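Local coordinates for glucosamine--fructose-6-phosphate aminotransferase [isomerizing] (Francisella tularensis subsp. tularensis, PDB 3TBF), which probably converts fructose 6-phosphate into glucosamine 6-phosphate in its isomerising C-terminal domain, using ammonia that the full-length enzyme takes from glutamine, at residues Arg95-Val100 against Leu121-Lys126; Ser132-Asn137 against Ser141-Glu146; Ala173-Thr178 against Glu198-Ile203; Glu244-Leu249 against Ile255-Tyr260. One frame throughout, in Å; residues are numbered along the deposited sequence.

Contact 1. Residues Arg95-Val100 against Leu121-Lys126; sequences RDNVVV and LRKSKK
The ammonium group of K123 is the polar knot that ties the loop 95-100 to the helix that carries K123. Its NZ donates to OD1 of N97 at 3.2 Å. It meets that oxygen from above the plane of the amide, 35° out of it, with a C=O...N angle of 145°, so neither lone pair is used squarely. The same NZ lies 2.7 Å from the backbone O of R95, donates to the carbonyl of I92 and makes a weak bond to that of R93. Lysine suits this place because its long chain can carry a charge from the helix to a cluster of oxygens; CG starts anti to the backbone N, and the chain, bent at chi3 (149°), carries NZ to the loop. The two side chains run alongside each other, pointing opposite ways, and CE of K123 comes 3.5 Å from OD1 of N97. Asparagine offers an oxygen on a short stem, and its side chain also touches Y129. The guanidinium of R95 turns instead to E87 and to E77 of the second subunit, placing this loop at the dimer interface. The bonded partners of K123 NZ, and the O of R95 close by, are neutral oxygens rather than a carboxylate. The contact is therefore mainly a polar fastening of an irregular loop, with little apolar packing between the two segments.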
loop_
_atom_site.group_PDB
_atom_site.type_symbol
_atom_site.label_atom_id
_atom_site.label_comp_id
_atom_site.label_asym_id
_atom_site.label_seq_id
_atom_site.Cartn_x
_atom_site.Cartn_y
_atom_site.Cartn_z
ATOM N N ARG A 95 -10.623 -12.563 -1.045
ATOM C CA ARG A 95 -11.345 -11.521 -1.730
ATOM C C ARG A 95 -11.963 -12.071 -2.991
ATOM O O ARG A 95 -11.435 -12.963 -3.628
ATOM C CB ARG A 95 -10.394 -10.387 -2.077
ATOM C CG ARG A 95 -10.969 -9.251 -2.830
ATOM C CD ARG A 95 -9.997 -8.107 -2.878
ATOM N NE ARG A 95 -8.984 -8.191 -3.927
ATOM C CZ ARG A 95 -9.253 -8.098 -5.235
ATOM N NH1 ARG A 95 -10.506 -7.951 -5.674
ATOM N NH2 ARG A 95 -8.278 -8.187 -6.120
ATOM N N ASP A 96 -13.089 -11.488 -3.361
ATOM C CA ASP A 96 -13.828 -11.929 -4.509
ATOM C C ASP A 96 -13.310 -11.164 -5.746
ATOM O O ASP A 96 -13.904 -10.138 -6.146
ATOM C CB ASP A 96 -15.299 -11.645 -4.216
ATOM C CG ASP A 96 -16.226 -12.526 -4.997
ATOM O OD1 ASP A 96 -15.830 -12.828 -6.150
ATOM O OD2 ASP A 96 -17.337 -12.900 -4.471
ATOM N N ASN A 97 -12.204 -11.633 -6.332
ATOM C CA ASN A 97 -11.522 -10.899 -7.393
ATOM C C ASN A 97 -11.810 -11.406 -8.802
ATOM O O ASN A 97 -12.335 -12.505 -8.997
ATOM C CB ASN A 97 -10.019 -10.931 -7.182
ATOM C CG ASN A 97 -9.444 -12.322 -7.344
ATOM O OD1 ASN A 97 -9.967 -13.294 -6.796
ATOM N ND2 ASN A 97 -8.365 -12.427 -8.103
ATOM N N VAL A 98 -11.464 -10.552 -9.764
ATOM C CA VAL A 98 -11.639 -10.787 -11.170
ATOM C C VAL A 98 -10.263 -10.957 -11.793
ATOM O O VAL A 98 -9.321 -10.215 -11.511
ATOM C CB VAL A 98 -12.308 -9.591 -11.867
ATOM C CG1 VAL A 98 -12.377 -9.825 -13.396
ATOM C CG2 VAL A 98 -13.677 -9.321 -11.340
ATOM N N VAL A 99 -10.158 -11.909 -12.688
ATOM C CA VAL A 99 -8.901 -12.272 -13.276
ATOM C C VAL A 99 -8.911 -11.909 -14.743
ATOM O O VAL A 99 -9.645 -12.499 -15.515
ATOM C CB VAL A 99 -8.696 -13.765 -13.145
ATOM C CG1 VAL A 99 -7.386 -14.191 -13.878
ATOM C CG2 VAL A 99 -8.676 -14.137 -11.689
ATOM N N VAL A 100 -8.114 -10.925 -15.120
ATOM C CA VAL A 100 -7.947 -10.550 -16.536
ATOM C C VAL A 100 -7.628 -11.789 -17.435
ATOM O O VAL A 100 -6.892 -12.703 -17.028
ATOM C CB VAL A 100 -6.771 -9.524 -16.650
ATOM C CG1 VAL A 100 -6.461 -9.225 -18.079
ATOM C CG2 VAL A 100 -7.092 -8.198 -15.825
ATOM N N LEU A 121 -2.244 -19.608 -4.493
ATOM C CA LEU A 121 -1.968 -20.368 -5.681
ATOM C C LEU A 121 -3.088 -21.420 -5.885
ATOM O O LEU A 121 -3.631 -21.564 -6.976
ATOM C CB LEU A 121 -0.565 -20.950 -5.651
ATOM C CG LEU A 121 -0.190 -21.953 -6.756
ATOM C CD1 LEU A 121 -0.225 -21.321 -8.116
ATOM C CD2 LEU A 121 1.173 -22.626 -6.508
ATOM N N ARG A 122 -3.481 -22.109 -4.829
ATOM C CA ARG A 122 -4.477 -23.169 -4.973
ATOM C C ARG A 122 -5.794 -22.631 -5.476
ATOM O O ARG A 122 -6.445 -23.260 -6.311
ATOM C CB ARG A 122 -4.657 -23.937 -3.670
ATOM C CG ARG A 122 -3.451 -24.823 -3.427
ATOM C CD ARG A 122 -3.294 -25.208 -1.989
ATOM N NE ARG A 122 -2.149 -26.116 -1.854
ATOM C CZ ARG A 122 -1.753 -26.668 -0.708
ATOM N NH1 ARG A 122 -2.406 -26.400 0.418
ATOM N NH2 ARG A 122 -0.706 -27.480 -0.680
ATOM N N LYS A 123 -6.169 -21.457 -4.997
ATOM C CA LYS A 123 -7.379 -20.821 -5.454
ATOM C C LYS A 123 -7.273 -20.441 -6.927
ATOM O O LYS A 123 -8.215 -20.637 -7.698
ATOM C CB LYS A 123 -7.693 -19.621 -4.548
ATOM C CG LYS A 123 -8.487 -18.507 -5.184
ATOM C CD LYS A 123 -8.939 -17.435 -4.170
ATOM C CE LYS A 123 -9.008 -16.037 -4.874
ATOM N NZ LYS A 123 -9.960 -15.151 -4.186
ATOM N N SER A 124 -6.113 -19.957 -7.336
ATOM C CA SER A 124 -5.905 -19.502 -8.715
ATOM C C SER A 124 -6.174 -20.596 -9.751
ATOM O O SER A 124 -6.432 -20.328 -10.922
ATOM C CB SER A 124 -4.472 -18.978 -8.869
ATOM O OG SER A 124 -3.605 -20.038 -9.118
ATOM N N LYS A 125 -6.039 -21.838 -9.326
ATOM C CA LYS A 125 -6.200 -22.971 -10.252
ATOM C C LYS A 125 -7.649 -23.225 -10.668
ATOM O O LYS A 125 -7.893 -23.854 -11.678
ATOM C CB LYS A 125 -5.581 -24.238 -9.663
ATOM C CG LYS A 125 -4.130 -24.334 -10.107
ATOM C CD LYS A 125 -3.291 -24.931 -9.081
ATOM C CE LYS A 125 -1.883 -25.080 -9.605
ATOM N NZ LYS A 125 -1.345 -26.372 -9.099
ATOM N N LYS A 126 -8.583 -22.695 -9.897
ATOM C CA LYS A 126 -9.976 -22.637 -10.287
ATOM C C LYS A 126 -10.336 -21.344 -11.014
ATOM O O LYS A 126 -11.501 -21.122 -11.250
ATOM C CB LYS A 126 -10.849 -22.671 -9.050
ATOM C CG LYS A 126 -10.690 -23.937 -8.229
ATOM C CD LYS A 126 -10.989 -23.651 -6.767
ATOM C CE LYS A 126 -10.678 -24.859 -5.898
ATOM N NZ LYS A 126 -11.115 -24.597 -4.493
#

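Contact 2. Residues Ser132-Asn137 against Ser141-Glu146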
loop_
_atom_site.group_PDB
_atom_site.type_symbol
_atom_site.label_atom_id
_atom_site.label_comp_id
_atom_site.label_asym_id
_atom_site.label_seq_id
_atom_site.Cartn_x
_atom_site.Cartn_y
_atom_site.Cartn_z
ATOM N N SER A 132 0.906 -20.571 -13.706
ATOM C CA SER A 132 1.564 -20.064 -12.501
ATOM C C SER A 132 3.089 -20.204 -12.557
ATOM O O SER A 132 3.639 -21.112 -13.199
ATOM C CB SER A 132 1.042 -20.789 -11.263
ATOM O OG SER A 132 1.133 -22.193 -11.439
HETATM N N MSE A 133 3.761 -19.290 -11.866
HETATM C CA MSE A 133 5.202 -19.315 -11.750
HETATM C C MSE A 133 5.554 -18.971 -10.336
HETATM O O MSE A 133 5.012 -18.058 -9.788
HETATM C CB MSE A 133 5.852 -18.305 -12.679
HETATM C CG MSE A 133 7.374 -18.220 -12.475
HETATM SE SE MSE A 133 8.236 -17.056 -13.758
HETATM C CE MSE A 133 7.902 -15.286 -12.875
ATOM N N CYS A 134 6.491 -19.687 -9.763
ATOM C CA CYS A 134 6.975 -19.386 -8.446
ATOM C C CYS A 134 8.371 -18.833 -8.493
ATOM O O CYS A 134 9.237 -19.400 -9.138
ATOM C CB CYS A 134 7.043 -20.654 -7.594
ATOM S SG CYS A 134 7.552 -20.151 -5.912
ATOM N N ILE A 135 8.608 -17.740 -7.790
ATOM C CA ILE A 135 9.983 -17.305 -7.517
ATOM C C ILE A 135 10.333 -17.774 -6.117
ATOM O O ILE A 135 9.891 -17.179 -5.134
ATOM C CB ILE A 135 10.125 -15.810 -7.568
ATOM C CG1 ILE A 135 9.604 -15.320 -8.899
ATOM C CG2 ILE A 135 11.557 -15.348 -7.273
ATOM C CD1 ILE A 135 10.478 -14.534 -9.562
ATOM N N CYS A 136 11.097 -18.868 -6.019
ATOM C CA CYS A 136 11.263 -19.527 -4.695
ATOM C C CYS A 136 12.707 -19.880 -4.465
ATOM O O CYS A 136 13.465 -19.940 -5.401
ATOM C CB CYS A 136 10.324 -20.751 -4.538
ATOM S SG CYS A 136 10.505 -21.783 -2.932
ATOM N N ASN A 137 13.065 -20.082 -3.202
ATOM C CA ASN A 137 14.428 -20.430 -2.796
ATOM C C ASN A 137 14.655 -21.915 -2.414
ATOM O O ASN A 137 15.789 -22.387 -2.399
ATOM C CB ASN A 137 14.892 -19.569 -1.628
ATOM C CG ASN A 137 16.413 -19.568 -1.494
ATOM O OD1 ASN A 137 17.109 -19.308 -2.462
ATOM N ND2 ASN A 137 16.916 -19.850 -0.306
ATOM N N SER A 141 9.318 -27.581 -2.681
ATOM C CA SER A 141 8.466 -26.954 -1.697
ATOM C C SER A 141 7.097 -26.992 -2.341
ATOM O O SER A 141 6.998 -27.230 -3.510
ATOM C CB SER A 141 8.936 -25.530 -1.418
ATOM O OG SER A 141 9.017 -24.791 -2.620
ATOM N N SER A 142 6.051 -26.814 -1.567
ATOM C CA SER A 142 4.701 -26.893 -2.089
ATOM C C SER A 142 4.515 -25.906 -3.232
ATOM O O SER A 142 3.963 -26.260 -4.263
ATOM C CB SER A 142 3.701 -26.577 -0.994
ATOM O OG SER A 142 3.905 -27.397 0.130
ATOM N N LEU A 143 4.999 -24.679 -3.054
ATOM C CA LEU A 143 4.889 -23.674 -4.093
ATOM C C LEU A 143 5.575 -24.058 -5.408
ATOM O O LEU A 143 5.020 -23.825 -6.482
ATOM C CB LEU A 143 5.431 -22.339 -3.610
ATOM C CG LEU A 143 4.466 -21.456 -2.822
ATOM C CD1 LEU A 143 5.242 -20.208 -2.397
ATOM C CD2 LEU A 143 3.192 -21.080 -3.577
ATOM N N VAL A 144 6.781 -24.608 -5.324
ATOM C CA VAL A 144 7.465 -25.108 -6.508
ATOM C C VAL A 144 6.730 -26.300 -7.130
ATOM O O VAL A 144 6.502 -26.333 -8.324
ATOM C CB VAL A 144 8.902 -25.474 -6.186
ATOM C CG1 VAL A 144 9.560 -26.190 -7.381
ATOM C CG2 VAL A 144 9.699 -24.224 -5.706
ATOM N N ARG A 145 6.310 -27.252 -6.327
ATOM C CA ARG A 145 5.609 -28.417 -6.878
ATOM C C ARG A 145 4.278 -28.046 -7.533
ATOM O O ARG A 145 3.904 -28.551 -8.570
ATOM C CB ARG A 145 5.396 -29.492 -5.809
ATOM C CG ARG A 145 6.718 -30.051 -5.254
ATOM C CD ARG A 145 6.477 -31.246 -4.303
ATOM N NE ARG A 145 5.565 -30.894 -3.221
ATOM C CZ ARG A 145 5.913 -30.564 -1.989
ATOM N NH1 ARG A 145 7.178 -30.522 -1.625
ATOM N NH2 ARG A 145 4.966 -30.283 -1.107
ATOM N N GLU A 146 3.574 -27.114 -6.931
ATOM C CA GLU A 146 2.251 -26.838 -7.395
ATOM C C GLU A 146 2.202 -25.779 -8.460
ATOM O O GLU A 146 1.139 -25.587 -9.028
ATOM C CB GLU A 146 1.373 -26.510 -6.243
ATOM C CG GLU A 146 1.239 -27.695 -5.322
ATOM C CD GLU A 146 0.379 -27.375 -4.118
ATOM O OE1 GLU A 146 -0.676 -26.719 -4.299
ATOM O OE2 GLU A 146 0.743 -27.788 -2.984
#
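S141, at the N-cap position of the short helix 142-146, brings its OG to 3.4 Å from SG of C136. That hydroxyl is bonded to the backbone O of V138, a bond that ties the turn between strand and helix; a serine's short hydroxyl suits an N-cap position. S142 faces another way, its OG bonded to E113. L143 then turns into the contact: its CB lies 3.8 Å from SG of C134, and its side chain also touches S107 and S109 of strand 103-109. V144 comes in beside it, and CG2 touches both atoms of the C136 side chain, CB at 3.7 Å and SG at 3.8 Å. With SG anti to the backbone N (chi1 176°), C136 reaches out from the strand toward the helix, and C134 adopts the same posture. Cysteine is slim and only weakly polar, which suits a strand face pressed closely by a helix. E146 closes the segment by leading its carboxylate away to R122. The axes of strand 132-136 and helix 142-146 approach to 7.8 Å, their directions 150° apart, as is usual for the helix of a beta-alpha-beta unit. Strand 129-136 lies between 103-109 and 149-152 in the parallel sheet; helix 115-124 packs beside helix 142-146 through L121, while helix 165-184 covers M133 and I135 on the other face.

Contact 3. Residues Ala173-Thr178 against Glu198-Ile203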
loop_
_atom_site.group_PDB
_atom_site.type_symbol
_atom_site.label_atom_id
_atom_site.label_comp_id
_atom_site.label_asym_id
_atom_site.label_seq_id
_atom_site.Cartn_x
_atom_site.Cartn_y
_atom_site.Cartn_z
ATOM N N ALA A 173 16.067 -12.093 -9.439
ATOM C CA ALA A 173 15.285 -13.027 -10.242
ATOM C C ALA A 173 14.205 -12.278 -11.022
ATOM O O ALA A 173 13.935 -12.593 -12.187
ATOM C CB ALA A 173 14.683 -14.106 -9.368
ATOM N N LEU A 174 13.546 -11.315 -10.379
ATOM C CA LEU A 174 12.456 -10.588 -11.032
ATOM C C LEU A 174 12.977 -9.729 -12.166
ATOM O O LEU A 174 12.279 -9.581 -13.150
ATOM C CB LEU A 174 11.664 -9.749 -10.027
ATOM C CG LEU A 174 10.669 -10.529 -9.137
ATOM C CD1 LEU A 174 10.371 -9.820 -7.788
ATOM C CD2 LEU A 174 9.383 -10.829 -9.855
ATOM N N ALA A 175 14.186 -9.166 -12.028
ATOM C CA ALA A 175 14.843 -8.419 -13.109
ATOM C C ALA A 175 15.142 -9.297 -14.298
ATOM O O ALA A 175 14.978 -8.865 -15.434
ATOM C CB ALA A 175 16.176 -7.802 -12.660
ATOM N N ILE A 176 15.610 -10.509 -14.036
ATOM C CA ILE A 176 15.912 -11.450 -15.099
ATOM C C ILE A 176 14.626 -11.859 -15.837
ATOM O O ILE A 176 14.578 -11.816 -17.042
ATOM C CB ILE A 176 16.623 -12.705 -14.542
ATOM C CG1 ILE A 176 18.055 -12.357 -14.177
ATOM C CG2 ILE A 176 16.571 -13.892 -15.532
ATOM C CD1 ILE A 176 18.644 -13.387 -13.227
ATOM N N PHE A 177 13.605 -12.251 -15.095
ATOM C CA PHE A 177 12.261 -12.462 -15.619
ATOM C C PHE A 177 11.753 -11.272 -16.468
ATOM O O PHE A 177 11.214 -11.464 -17.551
ATOM C CB PHE A 177 11.298 -12.741 -14.440
ATOM C CG PHE A 177 9.856 -12.760 -14.823
ATOM C CD1 PHE A 177 9.374 -13.756 -15.619
ATOM C CD2 PHE A 177 8.992 -11.794 -14.372
ATOM C CE1 PHE A 177 8.042 -13.794 -15.987
ATOM C CE2 PHE A 177 7.657 -11.825 -14.737
ATOM C CZ PHE A 177 7.188 -12.844 -15.542
ATOM N N THR A 178 11.940 -10.049 -15.996
ATOM C CA THR A 178 11.554 -8.895 -16.801
ATOM C C THR A 178 12.213 -8.958 -18.150
ATOM O O THR A 178 11.533 -8.757 -19.147
ATOM C CB THR A 178 11.919 -7.576 -16.135
ATOM O OG1 THR A 178 11.125 -7.429 -14.969
ATOM C CG2 THR A 178 11.635 -6.414 -17.007
ATOM N N GLU A 198 24.104 -6.607 -18.804
ATOM C CA GLU A 198 25.396 -6.176 -18.248
ATOM C C GLU A 198 25.211 -5.407 -16.970
ATOM O O GLU A 198 26.010 -5.514 -16.073
ATOM C CB GLU A 198 26.250 -5.337 -19.234
ATOM C CG GLU A 198 26.806 -6.178 -20.418
ATOM C CD GLU A 198 27.748 -7.402 -19.999
ATOM O OE1 GLU A 198 28.870 -7.143 -19.460
ATOM O OE2 GLU A 198 27.393 -8.607 -20.238
ATOM N N GLU A 199 24.155 -4.615 -16.885
ATOM C CA GLU A 199 23.881 -3.922 -15.667
ATOM C C GLU A 199 23.591 -4.899 -14.502
ATOM O O GLU A 199 24.002 -4.651 -13.380
ATOM C CB GLU A 199 22.720 -2.938 -15.892
ATOM C CG GLU A 199 22.147 -2.369 -14.623
ATOM C CD GLU A 199 21.079 -1.249 -14.848
ATOM O OE1 GLU A 199 20.656 -0.954 -16.014
ATOM O OE2 GLU A 199 20.661 -0.691 -13.805
ATOM N N LEU A 200 22.871 -5.984 -14.759
ATOM C CA LEU A 200 22.619 -6.987 -13.725
ATOM C C LEU A 200 23.952 -7.603 -13.315
ATOM O O LEU A 200 24.210 -7.764 -12.139
ATOM C CB LEU A 200 21.652 -8.082 -14.194
ATOM C CG LEU A 200 20.203 -7.669 -14.478
ATOM C CD1 LEU A 200 19.256 -8.890 -14.784
ATOM C CD2 LEU A 200 19.582 -6.768 -13.364
ATOM N N LYS A 201 24.817 -7.922 -14.267
ATOM C CA LYS A 201 26.134 -8.480 -13.887
ATOM C C LYS A 201 27.007 -7.552 -13.010
ATOM O O LYS A 201 27.839 -8.015 -12.221
ATOM C CB LYS A 201 26.901 -8.892 -15.094
ATOM C CG LYS A 201 26.288 -10.037 -15.808
ATOM C CD LYS A 201 27.173 -10.382 -16.954
ATOM C CE LYS A 201 26.583 -11.410 -17.855
ATOM N NZ LYS A 201 27.204 -11.245 -19.211
ATOM N N ASN A 202 26.774 -6.250 -13.119
ATOM C CA ASN A 202 27.595 -5.289 -12.434
ATOM C C ASN A 202 27.122 -5.113 -11.020
ATOM O O ASN A 202 27.777 -4.414 -10.256
ATOM C CB ASN A 202 27.576 -3.929 -13.142
ATOM C CG ASN A 202 28.227 -3.972 -14.551
ATOM O OD1 ASN A 202 29.017 -4.876 -14.893
ATOM N ND2 ASN A 202 27.874 -2.986 -15.366
ATOM N N ILE A 203 25.993 -5.711 -10.661
ATOM C CA ILE A 203 25.493 -5.557 -9.318
ATOM C C ILE A 203 26.455 -6.034 -8.227
ATOM O O ILE A 203 26.519 -5.462 -7.137
ATOM C CB ILE A 203 24.086 -6.256 -9.096
ATOM C CG1 ILE A 203 23.003 -5.537 -9.911
ATOM C CG2 ILE A 203 23.706 -6.158 -7.637
ATOM C CD1 ILE A 203 21.574 -6.134 -9.838
#
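L200 lays its two methyl branches over A175 and I176, joining two consecutive helices that fold back in broadly opposite directions as a helical hairpin. CD2 of L200 rests 3.6 Å from CB of A175, and CD1 bridges the pair, lying 3.9 Å from that same CB and 3.7 Å from CG1 of I176. The leucine's CG stands anti to its carbonyl carbon (chi1 -66°), which sends the fork straight across the gap toward helix 165-184. Alanine is apt opposite it: a lone methyl lets the leucine settle close to the helix, where the two CA atoms of A175 and L200 are 7.9 Å apart. I176 and L200 cross at a slant, the isoleucine offering its CG1 methylene, with its CD1 farther off. F334, in the loop before helix 335-355, touches both A175 and L200 and so extends this apolar patch.

Helix 165-184, in the first SIS domain, packs against the parallel sheet through A173, L174 and F177; helix 190-201 lies on its far side from that sheet. Polar groups keep to the outer helix's other sides: E199 takes the backbone N-H groups of F334 and S335, where helix 335-355 starts, and K201 pairs with E198, NZ meeting OE2 at 2.8 Å on its syn side, though 24° out of the carboxylate plane. On the inner helix the buried hydroxyl of T178 is satisfied within its own turn, OG1 donating to O of L174 at 3.0 Å while the N-H of T178 reaches that same oxygen from the opposite face of the carbonyl plane.

Contact 4. Residues Glu244-Leu249 against Ile255-Tyr260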
loop_
_atom_site.group_PDB
_atom_site.type_symbol
_atom_site.label_atom_id
_atom_site.label_comp_id
_atom_site.label_asym_id
_atom_site.label_seq_id
_atom_site.Cartn_x
_atom_site.Cartn_y
_atom_site.Cartn_z
ATOM N N GLU A 244 10.785 -1.699 2.486
ATOM C CA GLU A 244 11.554 -2.842 2.965
ATOM C C GLU A 244 12.527 -2.439 4.039
ATOM O O GLU A 244 12.674 -3.144 5.008
ATOM C CB GLU A 244 12.325 -3.509 1.853
ATOM C CG GLU A 244 13.214 -4.619 2.334
ATOM C CD GLU A 244 12.499 -5.908 2.695
ATOM O OE1 GLU A 244 11.261 -5.934 2.759
ATOM O OE2 GLU A 244 13.187 -6.930 2.938
ATOM N N GLY A 245 13.224 -1.319 3.850
ATOM C CA GLY A 245 14.038 -0.768 4.933
ATOM C C GLY A 245 13.277 -0.587 6.250
ATOM O O GLY A 245 13.771 -0.930 7.316
ATOM N N ALA A 246 12.056 -0.054 6.174
ATOM C CA ALA A 246 11.259 0.191 7.391
ATOM C C ALA A 246 10.873 -1.103 8.005
ATOM O O ALA A 246 10.860 -1.218 9.205
ATOM C CB ALA A 246 10.000 1.049 7.104
ATOM N N LEU A 247 10.531 -2.077 7.184
ATOM C CA LEU A 247 10.178 -3.384 7.686
ATOM C C LEU A 247 11.337 -3.984 8.440
ATOM O O LEU A 247 11.139 -4.548 9.500
ATOM C CB LEU A 247 9.791 -4.300 6.525
ATOM C CG LEU A 247 9.532 -5.761 6.869
ATOM C CD1 LEU A 247 8.304 -5.763 7.854
ATOM C CD2 LEU A 247 9.291 -6.605 5.597
ATOM N N LYS A 248 12.562 -3.890 7.918
ATOM C CA LYS A 248 13.706 -4.481 8.681
ATOM C C LYS A 248 13.885 -3.769 10.029
ATOM O O LYS A 248 14.098 -4.417 11.045
ATOM C CB LYS A 248 15.053 -4.453 7.977
ATOM C CG LYS A 248 15.153 -4.979 6.546
ATOM C CD LYS A 248 15.029 -6.456 6.409
ATOM C CE LYS A 248 13.580 -6.936 6.369
ATOM N NZ LYS A 248 13.433 -8.061 5.359
ATOM N N LEU A 249 13.847 -2.454 10.035
ATOM C CA LEU A 249 14.100 -1.733 11.268
ATOM C C LEU A 249 13.084 -2.098 12.314
ATOM O O LEU A 249 13.431 -2.350 13.457
ATOM C CB LEU A 249 14.080 -0.224 11.032
ATOM C CG LEU A 249 14.548 0.608 12.221
ATOM C CD1 LEU A 249 15.910 0.198 12.550
ATOM C CD2 LEU A 249 14.474 2.114 11.902
ATOM N N ILE A 255 11.691 -0.403 16.717
ATOM C CA ILE A 255 11.314 0.964 16.430
ATOM C C ILE A 255 10.091 1.013 15.512
ATOM O O ILE A 255 9.980 0.236 14.568
ATOM C CB ILE A 255 12.432 1.721 15.757
ATOM C CG1 ILE A 255 13.604 1.891 16.715
ATOM C CG2 ILE A 255 11.980 3.074 15.366
ATOM C CD1 ILE A 255 14.853 2.550 16.063
ATOM N N HIS A 256 9.199 1.971 15.762
ATOM C CA HIS A 256 8.048 2.161 14.898
ATOM C C HIS A 256 8.480 2.853 13.614
ATOM O O HIS A 256 8.355 4.072 13.470
ATOM C CB HIS A 256 6.926 2.950 15.595
ATOM C CG HIS A 256 5.609 2.902 14.871
ATOM N ND1 HIS A 256 4.486 3.549 15.329
ATOM C CD2 HIS A 256 5.240 2.279 13.725
ATOM C CE1 HIS A 256 3.485 3.319 14.498
ATOM N NE2 HIS A 256 3.921 2.577 13.505
ATOM N N ALA A 257 8.934 2.063 12.655
ATOM C CA ALA A 257 9.454 2.590 11.427
ATOM C C ALA A 257 8.345 2.493 10.448
ATOM O O ALA A 257 7.694 1.481 10.403
ATOM C CB ALA A 257 10.623 1.751 10.957
ATOM N N GLU A 258 8.135 3.543 9.661
ATOM C CA GLU A 258 7.163 3.542 8.612
ATOM C C GLU A 258 7.661 4.256 7.362
ATOM O O GLU A 258 8.328 5.330 7.441
ATOM C CB GLU A 258 5.911 4.262 9.111
ATOM C CG GLU A 258 4.731 4.031 8.171
ATOM C CD GLU A 258 3.478 4.754 8.607
ATOM O OE1 GLU A 258 3.610 5.543 9.577
ATOM O OE2 GLU A 258 2.404 4.561 7.965
ATOM N N ALA A 259 7.284 3.694 6.210
ATOM C CA ALA A 259 7.669 4.225 4.902
ATOM C C ALA A 259 6.543 4.966 4.226
ATOM O O ALA A 259 5.398 4.518 4.248
ATOM C CB ALA A 259 8.162 3.129 3.992
ATOM N N TYR A 260 6.900 6.068 3.584
ATOM C CA TYR A 260 5.953 6.874 2.797
ATOM C C TYR A 260 6.556 7.152 1.429
ATOM O O TYR A 260 7.772 7.339 1.333
ATOM C CB TYR A 260 5.687 8.179 3.500
ATOM C CG TYR A 260 4.905 8.048 4.810
ATOM C CD1 TYR A 260 3.503 8.082 4.824
ATOM C CD2 TYR A 260 5.572 7.968 6.033
ATOM C CE1 TYR A 260 2.806 7.992 6.011
ATOM C CE2 TYR A 260 4.902 7.859 7.209
ATOM C CZ TYR A 260 3.513 7.888 7.214
ATOM O OH TYR A 260 2.849 7.816 8.442
#
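L249 leans its whole side chain on the strand that follows its helix. Its CB is 4.0 Å from CB of A257. CG, placed anti to the backbone N (chi1 -171°), runs alongside that same methyl at 4.3 Å. At the fork, CD2 touches CB of A257 at 4.0 Å and reaches CD1 of I255 at 4.2 Å. A branched leucine can thus cover A257 of the strand and I255 just before it. One turn earlier A246 does the close work: its CB sits 4.0 Å from CB of A257 and 4.2 Å from CB of A259, and its O lies 3.5 Å from CB of A257. Alanine on both sides brings the backbones near, the two axes approaching to 6.9 Å and running almost antiparallel. Away from the strand, K248 and E244 form a salt bridge. On the strand's other side E258 bonds to H256 of the second subunit. Helix 238-253 is the connection of the beta-alpha-beta unit between strands 229-234 and 256-261; F232 and T230 of strand 229-234 also touch the helix's side chains, and V351 of helix 335-355 covers L249 and I255.

In the fold
Contacts 2, 3 and 4 are buried and apolar, whereas contact 1 is peripheral and polar, a charged tether rather than a core. Contacts 2 and 4 are alike in kind, each packing the helix of a beta-alpha-beta unit on its sheet, one in either SIS domain; small cysteines face the helix in the first, alanines meet on both sides in the second. Contact 3 joins helix to helix, across the sheet from helix 142-146 yet nearer the centre of the chain, and meets contact 2 where F177 packs on the selenomethionine at 133. Contacts 1 and 2 also touch, through the R122-E146 salt bridge and L121. Contacts 1 and 4, about 30 Å apart between centres, both touch the second subunit.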